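Local coordinates for PfhB2 (PDB 6U8T), which is a virulence protein whose YopT domain is a cysteine protease, probably cleaving host-cell proteins as its Yersinia relative does, at the interface of chains A and B. Residues are numbered along the deposited sequence; one frame, centred on the assembly and turned at random. Chains: chain A/B, PfhB2.

Contact 1: the interface of chains A and B. Residues chain A 165-167, 218; chain B 138-142, 148, 150.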
ATOM      1  N   ALA A 165      -6.090  19.744   7.956  1.00 12.04           N
ATOM      2  CA  ALA A 165      -6.973  20.160   9.063  1.00 12.35           C
ATOM      3  C   ALA A 165      -6.699  21.627   9.366  1.00 12.30           C
ATOM      4  O   ALA A 165      -5.562  22.084   9.158  1.00 12.05           O
ATOM      5  CB  ALA A 165      -6.735  19.260  10.244  1.00 12.84           C
ATOM      6  N   LEU A 166      -7.729  22.335   9.780  1.00 12.93           N
ATOM      7  CA  LEU A 166      -7.607  23.652  10.456  1.00 13.93           C
ATOM      8  C   LEU A 166      -8.265  23.513  11.825  1.00 15.32           C
ATOM      9  O   LEU A 166      -9.454  23.102  11.883  1.00 16.74           O
ATOM     10  CB  LEU A 166      -8.298  24.699   9.590  1.00 13.65           C
ATOM     11  CG  LEU A 166      -8.385  26.108  10.177  1.00 13.70           C
ATOM     12  CD1 LEU A 166      -7.035  26.803  10.225  1.00 13.53           C
ATOM     13  CD2 LEU A 166      -9.371  26.912   9.363  1.00 14.22           C
ATOM     14  N   VAL A 167      -7.515  23.750  12.888  1.00 16.76           N
ATOM     15  CA  VAL A 167      -8.124  23.804  14.240  1.00 18.17           C
ATOM     16  C   VAL A 167      -8.086  25.263  14.710  1.00 19.35           C
ATOM     17  O   VAL A 167      -7.058  25.889  14.587  1.00 20.75           O
ATOM     18  CB  VAL A 167      -7.623  22.737  15.236  1.00 18.78           C
ATOM     19  CG1 VAL A 167      -6.565  21.849  14.688  1.00 18.90           C
ATOM     20  CG2 VAL A 167      -7.317  23.252  16.642  1.00 20.14           C
ATOM     21  N   ASN A 218       2.872  21.549  10.772  1.00 17.53           N
ATOM     22  CA  ASN A 218       2.038  22.581  11.423  1.00 17.19           C
ATOM     23  C   ASN A 218       2.291  23.936  10.770  1.00 17.07           C
ATOM     24  O   ASN A 218       3.442  24.313  10.650  1.00 18.10           O
ATOM     25  CB  ASN A 218       2.306  22.596  12.935  1.00 17.67           C
ATOM     26  CG  ASN A 218       1.657  21.429  13.639  1.00 17.58           C
ATOM     27  OD1 ASN A 218       0.433  21.314  13.608  1.00 17.07           O
ATOM     28  ND2 ASN A 218       2.452  20.546  14.236  1.00 18.16           N
TER
ATOM     29  N   ALA B 138      -1.600  14.875  17.386  1.00 26.24           N
ATOM     30  CA  ALA B 138      -0.763  15.724  16.503  1.00 25.80           C
ATOM     31  C   ALA B 138      -1.656  16.667  15.669  1.00 22.89           C
ATOM     32  O   ALA B 138      -1.262  17.822  15.452  1.00 21.63           O
ATOM     33  CB  ALA B 138       0.115  14.862  15.617  1.00 26.62           C
ATOM     34  N   ILE B 139      -2.808  16.179  15.205  1.00 20.99           N
ATOM     35  CA  ILE B 139      -3.789  16.990  14.416  1.00 20.80           C
ATOM     36  C   ILE B 139      -4.368  18.097  15.324  1.00 20.88           C
ATOM     37  O   ILE B 139      -4.384  19.254  14.892  1.00 19.91           O
ATOM     38  CB  ILE B 139      -4.895  16.095  13.807  1.00 20.11           C
ATOM     39  CG1 ILE B 139      -4.311  15.164  12.744  1.00 19.32           C
ATOM     40  CG2 ILE B 139      -6.059  16.943  13.282  1.00 19.56           C
ATOM     41  CD1 ILE B 139      -5.240  14.067  12.318  1.00 20.08           C
ATOM     42  N   LEU B 140      -4.777  17.756  16.543  1.00 21.98           N
ATOM     43  CA  LEU B 140      -5.513  18.685  17.457  1.00 23.52           C
ATOM     44  C   LEU B 140      -4.562  19.650  18.161  1.00 26.13           C
ATOM     45  O   LEU B 140      -5.033  20.717  18.524  1.00 28.80           O
ATOM     46  CB  LEU B 140      -6.337  17.874  18.464  1.00 23.10           C
ATOM     47  CG  LEU B 140      -7.547  17.159  17.853  1.00 22.60           C
ATOM     48  CD1 LEU B 140      -8.277  16.361  18.923  1.00 23.37           C
ATOM     49  CD2 LEU B 140      -8.463  18.138  17.120  1.00 21.34           C
ATOM     50  N   ASP B 141      -3.295  19.295  18.375  1.00 28.97           N
ATOM     51  CA  ASP B 141      -2.309  20.131  19.115  1.00 31.59           C
ATOM     52  C   ASP B 141      -2.098  21.431  18.344  1.00 30.63           C
ATOM     53  O   ASP B 141      -1.855  21.378  17.140  1.00 32.78           O
ATOM     54  CB  ASP B 141      -0.962  19.426  19.301  1.00 34.86           C
ATOM     55  CG  ASP B 141       0.013  20.143  20.240  1.00 39.31           C
ATOM     56  OD1 ASP B 141      -0.347  21.117  20.948  1.00 44.60           O
ATOM     57  OD2 ASP B 141       1.130  19.644  20.361  1.00 45.25           O
ATOM     58  N   THR B 142      -2.208  22.573  19.011  1.00 30.96           N
ATOM     59  CA  THR B 142      -1.934  23.899  18.414  1.00 33.09           C
ATOM     60  C   THR B 142      -0.743  24.550  19.129  1.00 33.36           C
ATOM     61  O   THR B 142      -0.466  25.727  18.822  1.00 33.15           O
ATOM     62  CB  THR B 142      -3.208  24.752  18.420  1.00 32.90           C
ATOM     63  OG1 THR B 142      -3.862  24.673  19.684  1.00 34.49           O
ATOM     64  CG2 THR B 142      -4.156  24.317  17.322  1.00 31.68           C
ATOM     65  N   GLY B 148      -4.267  26.459  14.351  1.00 21.50           N
ATOM     66  CA  GLY B 148      -3.229  25.977  13.409  1.00 19.57           C
ATOM     67  C   GLY B 148      -3.799  25.129  12.290  1.00 17.26           C
ATOM     68  O   GLY B 148      -4.831  24.465  12.470  1.00 16.72           O
ATOM     69  N   LYS B 150      -2.761  22.099   9.359  1.00 15.58           N
ATOM     70  CA  LYS B 150      -1.898  20.890   9.284  1.00 15.81           C
ATOM     71  C   LYS B 150      -1.984  20.281   7.887  1.00 15.22           C
ATOM     72  O   LYS B 150      -3.113  20.193   7.339  1.00 14.52           O
ATOM     73  CB  LYS B 150      -2.300  19.853  10.337  1.00 16.37           C
ATOM     74  CG  LYS B 150      -2.086  20.283  11.783  1.00 17.69           C
ATOM     75  CD  LYS B 150      -3.256  21.005  12.420  1.00 18.29           C
ATOM     76  CE  LYS B 150      -2.960  21.538  13.818  1.00 19.27           C
ATOM     77  NZ  LYS B 150      -2.020  20.671  14.590  1.00 19.95           N
TER
HETATM   78  O   HOH W   1       1.001  18.826  15.903  1.00 20.27           O
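A:Asn218 and B:Lys150 meet at their polar ends, the lysine amine reaching the side-chain carbonyl of the asparagine while the aliphatic stem runs past it. NZ of B:Lys150 lies 2.7 Å from OD1 of A:Asn218, in the plane of the amide, at a C=O...N angle of 156°. The lysine chain is bent at chi2 (89°) and again at chi4, which brings CG and CE as well as NZ against OD1 and curls the amine back toward its own chain. There NZ of B:Lys150 also donates to the main-chain oxygens at the end of helix 133-140 and just beyond it: O of B:Asp141 at 2.7 Å, nearly head-on, and O of B:Ile139 at 2.8 Å, approached from well above the carbonyl plane. A weak bond to O of B:Ala138 adds to the grip. The amine thus caps the helix end, whose dipole would favour a positive charge there. The other branch of the A:Asn218 amide, ND2, is joined through water 1 to O of B:Ala138, so both ends of the amide are engaged, which fits OD1 facing the amine.

A:Val167 flanks the lysine on the other side. CG1 of A:Val167 crosses the stem obliquely, 3.7 Å from CE of B:Lys150, and also faces O of B:Ile139. The other methyl, CG2 of A:Val167, points tip to tip at CG2 of B:Thr142, 3.4 Å away. CB of A:Ala165 extends the apolar strip to CG2 of B:Ile139.

Beneath these side chains, antiparallel backbone pairs join the subunits: A:Ala165 exchanges two bonds with B:Lys150, and A:Val167 two with B:Gly148, N of A:Val167 to O of B:Gly148 measuring 2.8 Å. Strand 160-168 of chain A therefore lies beside strand 147-155 of chain B, with strand 212-219 of chain A on the far side of the latter, in a sheet built from both chains and backed by helix 133-140 of chain B.

Contact 2: the interface of chains A and B. Residues chain A 16, 161-164, 175, 177; chain B 38, 41-42.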
ATOM      1  N   TYR A  16     -17.018  15.679  -2.706  1.00 19.97           N
ATOM      2  CA  TYR A  16     -16.568  15.511  -4.129  1.00 18.90           C
ATOM      3  C   TYR A  16     -17.562  14.606  -4.834  1.00 20.40           C
ATOM      4  O   TYR A  16     -17.888  13.507  -4.326  1.00 20.83           O
ATOM      5  CB  TYR A  16     -15.198  14.871  -4.250  1.00 17.33           C
ATOM      6  CG  TYR A  16     -14.002  15.754  -4.067  1.00 15.58           C
ATOM      7  CD1 TYR A  16     -13.492  15.973  -2.809  1.00 14.58           C
ATOM      8  CD2 TYR A  16     -13.276  16.204  -5.160  1.00 15.24           C
ATOM      9  CE1 TYR A  16     -12.355  16.743  -2.616  1.00 13.76           C
ATOM     10  CE2 TYR A  16     -12.105  16.940  -4.988  1.00 14.57           C
ATOM     11  CZ  TYR A  16     -11.651  17.217  -3.709  1.00 13.95           C
ATOM     12  OH  TYR A  16     -10.508  17.945  -3.527  1.00 13.55           O
ATOM     13  N   HIS A 161      -0.948   9.032   1.174  1.00 18.61           N
ATOM     14  CA  HIS A 161      -2.129   9.909   1.114  1.00 16.36           C
ATOM     15  C   HIS A 161      -1.858  11.124   1.989  1.00 15.75           C
ATOM     16  O   HIS A 161      -1.071  11.001   2.910  1.00 15.14           O
ATOM     17  CB  HIS A 161      -3.403   9.145   1.453  1.00 15.85           C
ATOM     18  CG  HIS A 161      -4.630   9.956   1.221  1.00 15.15           C
ATOM     19  ND1 HIS A 161      -4.856  10.625   0.047  1.00 14.11           N
ATOM     20  CD2 HIS A 161      -5.683  10.223   2.041  1.00 14.87           C
ATOM     21  CE1 HIS A 161      -6.006  11.233   0.124  1.00 13.90           C
ATOM     22  NE2 HIS A 161      -6.518  11.025   1.361  1.00 14.59           N
ATOM     23  N   THR A 162      -2.452  12.264   1.635  1.00 14.01           N
ATOM     24  CA  THR A 162      -2.348  13.535   2.351  1.00 13.62           C
ATOM     25  C   THR A 162      -3.776  13.993   2.611  1.00 13.14           C
ATOM     26  O   THR A 162      -4.617  14.024   1.686  1.00 12.66           O
ATOM     27  CB  THR A 162      -1.636  14.610   1.515  1.00 14.11           C
ATOM     28  OG1 THR A 162      -0.465  14.049   0.933  1.00 14.10           O
ATOM     29  CG2 THR A 162      -1.320  15.860   2.291  1.00 13.74           C
ATOM     30  N   VAL A 163      -4.027  14.350   3.861  1.00 13.43           N
ATOM     31  CA  VAL A 163      -5.245  15.047   4.322  1.00 12.87           C
ATOM     32  C   VAL A 163      -4.764  16.331   4.999  1.00 12.66           C
ATOM     33  O   VAL A 163      -3.533  16.538   5.128  1.00 12.50           O
ATOM     34  CB  VAL A 163      -6.092  14.127   5.213  1.00 13.54           C
ATOM     35  CG1 VAL A 163      -6.548  12.897   4.435  1.00 13.84           C
ATOM     36  CG2 VAL A 163      -5.382  13.723   6.489  1.00 14.18           C
ATOM     37  N   SER A 164      -5.693  17.214   5.352  1.00 12.32           N
ATOM     38  CA  SER A 164      -5.340  18.482   6.036  1.00 11.99           C
ATOM     39  C   SER A 164      -6.417  18.836   7.062  1.00 11.85           C
ATOM     40  O   SER A 164      -7.488  18.216   7.097  1.00 12.18           O
ATOM     41  CB  SER A 164      -5.094  19.548   5.054  1.00 11.65           C
ATOM     42  OG  SER A 164      -6.185  19.609   4.154  1.00 12.12           O
ATOM     43  N   PHE A 175     -10.120  18.012   6.055  1.00 11.97           N
ATOM     44  CA  PHE A 175     -10.262  17.947   4.587  1.00 12.16           C
ATOM     45  C   PHE A 175      -9.520  16.718   4.057  1.00 12.23           C
ATOM     46  O   PHE A 175      -8.300  16.561   4.326  1.00 12.00           O
ATOM     47  CB  PHE A 175      -9.788  19.237   3.927  1.00 11.55           C
ATOM     48  CG  PHE A 175      -9.776  19.173   2.428  1.00 11.25           C
ATOM     49  CD1 PHE A 175     -10.949  19.298   1.716  1.00 11.96           C
ATOM     50  CD2 PHE A 175      -8.589  18.983   1.746  1.00 10.94           C
ATOM     51  CE1 PHE A 175     -10.937  19.240   0.332  1.00 12.05           C
ATOM     52  CE2 PHE A 175      -8.577  18.961   0.365  1.00 11.21           C
ATOM     53  CZ  PHE A 175      -9.753  19.078  -0.340  1.00 11.46           C
ATOM     54  N   PRO A 177      -9.040  15.126   0.296  1.00 12.07           N
ATOM     55  CA  PRO A 177      -9.298  15.303  -1.129  1.00 12.34           C
ATOM     56  C   PRO A 177      -9.949  14.086  -1.796  1.00 12.68           C
ATOM     57  O   PRO A 177     -10.407  14.216  -2.928  1.00 13.40           O
ATOM     58  CB  PRO A 177      -7.950  15.532  -1.797  1.00 12.51           C
ATOM     59  CG  PRO A 177      -6.909  15.593  -0.657  1.00 12.27           C
ATOM     60  CD  PRO A 177      -7.617  15.281   0.649  1.00 12.07           C
TER
ATOM     61  N   SER B  38      -3.436  14.677  -4.145  1.00 13.94           N
ATOM     62  CA  SER B  38      -3.865  14.818  -2.739  1.00 14.49           C
ATOM     63  C   SER B  38      -2.990  15.861  -2.045  1.00 14.64           C
ATOM     64  O   SER B  38      -3.549  16.795  -1.418  1.00 14.57           O
ATOM     65  CB  SER B  38      -3.858  13.474  -2.043  1.00 15.17           C
ATOM     66  OG  SER B  38      -4.980  12.698  -2.541  1.00 15.93           O
ATOM     67  N   THR B  41      -3.621  19.328  -3.625  1.00 11.22           N
ATOM     68  CA  THR B  41      -4.959  19.827  -3.248  1.00 10.92           C
ATOM     69  C   THR B  41      -4.945  20.307  -1.791  1.00 10.64           C
ATOM     70  O   THR B  41      -5.464  21.383  -1.547  1.00 10.61           O
ATOM     71  CB  THR B  41      -6.070  18.785  -3.390  1.00 10.82           C
ATOM     72  OG1 THR B  41      -6.077  18.270  -4.720  1.00 10.85           O
ATOM     73  CG2 THR B  41      -7.424  19.397  -3.043  1.00 10.97           C
ATOM     74  N   CYS B  42      -4.350  19.530  -0.883  1.00 10.06           N
ATOM     75  CA  CYS B  42      -4.227  19.894   0.539  1.00 10.00           C
ATOM     76  C   CYS B  42      -3.410  21.190   0.670  1.00 10.79           C
ATOM     77  O   CYS B  42      -3.826  22.071   1.459  1.00 10.98           O
ATOM     78  CB  CYS B  42      -3.640  18.754   1.363  1.00  9.43           C
ATOM     79  SG  CYS B  42      -4.833  17.422   1.629  0.89  8.80           S
TER
HETATM   80  O   HOH W   2      -8.733  17.376  -5.702  1.00 10.91           O
HETATM   81  O   HOH W   3      -3.926  10.101  -2.580  1.00 13.71           O
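B:Ser38 and A:His161 bring together two positions of a papain-like catalytic centre of the YopT family, the nucleophile and the general base, contributed by different chains. The serine is engineered in place of the natural cysteine, so the nucleophilic thiol is absent. OG of B:Ser38 lies beside the ND1-CE1 bond of the imidazole, slightly off the ring plane, 3.3 Å from ND1 of A:His161. Water 3 links the same two groups, hydrogen-bonded to ND1 of A:His161 and OG of B:Ser38, its oxygen 2.8 Å from each. The histidine side chain leaves its strand with CG anti to the backbone N: chi1 of -172° carries the ring toward the chain B helix, and chi2 of 50° turns its ND1-CE1 side to it.

One helical turn on, B:Cys42 pushes its short side chain into chain A. CB of B:Cys42 packs against CG2 of A:Thr162 at 3.8 Å and against OG of A:Ser164. The sulfur at the tip, anti to its own carbonyl carbon (chi1 -74°), settles over the strand backbone: SG of B:Cys42 is 3.4 Å from O of A:Thr162 and also touches the main chain of A:Val163. From another direction the pyrrolidine of A:Pro177 presses on it, CG and CD each meeting SG. The thiol makes weak hydrogen bonds at most, to OG of A:Ser164 and back to O of B:Ser38 in its own helix.

B:Thr41 turns its two branches to different tasks. The methyl CG2 of B:Thr41 lies at the edge of the A:Phe175 ring, in its plane, 3.6 Å from CZ, the two side chains crossing at about a right angle; it also meets OH of A:Tyr16 tip to tip, at 3.4 Å. The hydroxyl OG1 reaches the A:Tyr16 phenol through water 2. A:Pro177 lies alongside, its ring carbons against B:Thr41 CB and B:Ser38 CA, while its carbonyl oxygen sits over the rim of the A:Tyr16 ring.

The C-alpha centres of contact 1 and contact 2 are about 14 Å apart, and both draw on strand 160-168 of chain A. Its beginning carries the catalytic histidine of contact 2; its later part is zipped to chain B in contact 1. Chain B supplies helix 20-51 to one contact and strand 147-155 with helix 133-140 to the other, so each protease unit appears to be composite. The crossover between strands 147-155 and 160-168 suggests a domain-swapped dimer, repeated by the two-fold axis, though the structure alone does not show whether this exchange exists outside the crystal.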